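Local structure of D-galactonate dehydratase family member SEN1436 (Salmonella enterica subsp. enterica serovar Enteritidis, 3TW9) at residues S356-C361 against P406-D411. The protein dehydrates D-gluconate to 2-dehydro-3-deoxy-D-gluconate with low activity in vitro, using one magnesium ion per subunit, and probably has no significant part in gluconate degradation in vivo. Numbering follows the deposited sequence.
Sequences SPVGVC and PGLGID
Ile410 reaches the first turn of helix 357-369 with each of its branches, and no hydrogen bond links the two segments. Starting at CB, Ile410 CB lies 4.1 Å from Cys361 SG. The side chain forks at CB: Ile410 CG2 meets Val358 CG2 at 4.0 Å, the two side chains being inclined to each other. CG1, anti to the backbone N (chi1 -167°), heads for the helix; with chi2 near 70°, Ile410 CD1 touches Cys361 SG at 4.0 Å and, in a direction about a right angle away, Pro357 CB at 4.2 Å. Pro357, Val358 and Cys361 thus present one face of the helical turn to this isoleucine.

The other methyl of Val358 serves Leu408, with Val358 CG1 4.0 Å from Leu408 CD1 and the side chains crossing at about a right angle. Cys361 completes the patch, its CB resting 3.7 Å from Leu408 O. That carbonyl oxygen accepts a hydrogen bond from His365 NE2, one turn further along the same helix, while Leu408 N donates to Asp125 OD1 of helix 110-131.

In the enolase-superfamily fold, helix 357-369 connects strands 346-347 and 376-377 of the (β/α)7β-barrel domain; segment 406-411 belongs to the later loop between strand 399-401 and helix 414-417. This loop contains a type II' turn, Pro406 to Gly409, with Gly407 at positive phi. Asp411 OD2 is hydrogen-bonded to Tyr59 OH in the N-terminal domain's antiparallel sheet.

Ser356 takes the N-cap position of the helix: Gly359 N donates to Ser356 OG at 3.2 Å and nearly straight (167°), whereas the bond from Val358 N to the same oxygen is weak and bent. Asp354, assigned to substrate binding, lies just upstream, its side chain about 10 Å from that of Pro357.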
loop_
_atom_site.group_PDB
_atom_site.type_symbol
_atom_site.label_atom_id
_atom_site.label_comp_id
_atom_site.label_asym_id
_atom_site.label_seq_id
_atom_site.Cartn_x
_atom_site.Cartn_y
_atom_site.Cartn_z
ATOM N N SER C 356 14.522 -14.342 -13.257
ATOM C CA SER C 356 13.859 -15.224 -14.214
ATOM C C SER C 356 12.853 -14.428 -15.041
ATOM O O SER C 356 12.413 -13.341 -14.634
ATOM C CB SER C 356 13.193 -16.407 -13.501
ATOM O OG SER C 356 11.952 -16.050 -12.915
ATOM N N PRO C 357 12.466 -14.959 -16.214
ATOM C CA PRO C 357 11.359 -14.297 -16.904
ATOM C C PRO C 357 10.076 -14.152 -16.062
ATOM O O PRO C 357 9.277 -13.229 -16.301
ATOM C CB PRO C 357 11.143 -15.198 -18.128
ATOM C CG PRO C 357 12.582 -15.637 -18.446
ATOM C CD PRO C 357 13.102 -15.996 -17.063
ATOM N N VAL C 358 9.887 -15.037 -15.079
ATOM C CA VAL C 358 8.766 -14.920 -14.154
ATOM C C VAL C 358 8.927 -13.628 -13.309
ATOM O O VAL C 358 7.998 -12.855 -13.186
ATOM C CB VAL C 358 8.662 -16.150 -13.214
ATOM C CG1 VAL C 358 7.496 -16.003 -12.219
ATOM C CG2 VAL C 358 8.497 -17.464 -14.028
ATOM N N GLY C 359 10.110 -13.418 -12.741
ATOM C CA GLY C 359 10.429 -12.134 -12.064
ATOM C C GLY C 359 10.311 -10.922 -12.993
ATOM O O GLY C 359 9.889 -9.845 -12.573
ATOM N N VAL C 360 10.713 -11.086 -14.254
ATOM C CA VAL C 360 10.574 -9.990 -15.256
ATOM C C VAL C 360 9.099 -9.586 -15.377
ATOM O O VAL C 360 8.747 -8.404 -15.304
ATOM C CB VAL C 360 11.215 -10.386 -16.621
ATOM C CG1 VAL C 360 10.854 -9.368 -17.728
ATOM C CG2 VAL C 360 12.725 -10.452 -16.459
ATOM N N CYS C 361 8.232 -10.583 -15.509
ATOM C CA CYS C 361 6.787 -10.342 -15.571
ATOM C C CYS C 361 6.240 -9.768 -14.263
ATOM O O CYS C 361 5.430 -8.870 -14.305
ATOM C CB CYS C 361 6.021 -11.599 -15.963
ATOM S SG CYS C 361 6.351 -12.133 -17.677
ATOM N N PRO C 406 -4.284 -14.580 -17.954
ATOM C CA PRO C 406 -4.471 -14.558 -16.501
ATOM C C PRO C 406 -3.186 -14.832 -15.726
ATOM O O PRO C 406 -2.250 -15.447 -16.258
ATOM C CB PRO C 406 -5.493 -15.678 -16.250
ATOM C CG PRO C 406 -6.236 -15.800 -17.525
ATOM C CD PRO C 406 -5.198 -15.556 -18.593
ATOM N N GLY C 407 -3.150 -14.373 -14.476
ATOM C CA GLY C 407 -1.967 -14.551 -13.647
ATOM C C GLY C 407 -0.821 -13.652 -14.084
ATOM O O GLY C 407 -1.029 -12.508 -14.487
ATOM N N LEU C 408 0.393 -14.178 -14.021
ATOM C CA LEU C 408 1.562 -13.461 -14.531
ATOM C C LEU C 408 1.755 -13.572 -16.049
ATOM O O LEU C 408 2.642 -12.914 -16.610
ATOM C CB LEU C 408 2.845 -13.886 -13.785
ATOM C CG LEU C 408 2.868 -13.548 -12.275
ATOM C CD1 LEU C 408 4.018 -14.258 -11.537
ATOM C CD2 LEU C 408 2.915 -12.030 -12.038
ATOM N N GLY C 409 0.925 -14.400 -16.701
ATOM C CA GLY C 409 1.002 -14.614 -18.171
ATOM C C GLY C 409 2.270 -15.305 -18.661
ATOM O O GLY C 409 2.722 -15.116 -19.800
ATOM N N ILE C 410 2.861 -16.111 -17.793
ATOM C CA ILE C 410 4.146 -16.729 -18.081
ATOM C C ILE C 410 4.023 -18.197 -17.733
ATOM O O ILE C 410 3.245 -18.563 -16.852
ATOM C CB ILE C 410 5.296 -16.048 -17.233
ATOM C CG1 ILE C 410 6.700 -16.435 -17.722
ATOM C CG2 ILE C 410 5.116 -16.317 -15.719
ATOM C CD1 ILE C 410 7.042 -15.861 -19.025
ATOM N N ASP C 411 4.763 -19.042 -18.438
ATOM C CA ASP C 411 4.821 -20.433 -18.047
ATOM C C ASP C 411 6.266 -20.896 -18.072
ATOM O O ASP C 411 7.154 -20.130 -18.429
ATOM C CB ASP C 411 3.906 -21.303 -18.923
ATOM C CG ASP C 411 3.258 -22.454 -18.135
ATOM O OD1 ASP C 411 3.868 -22.958 -17.165
ATOM O OD2 ASP C 411 2.139 -22.866 -18.492
#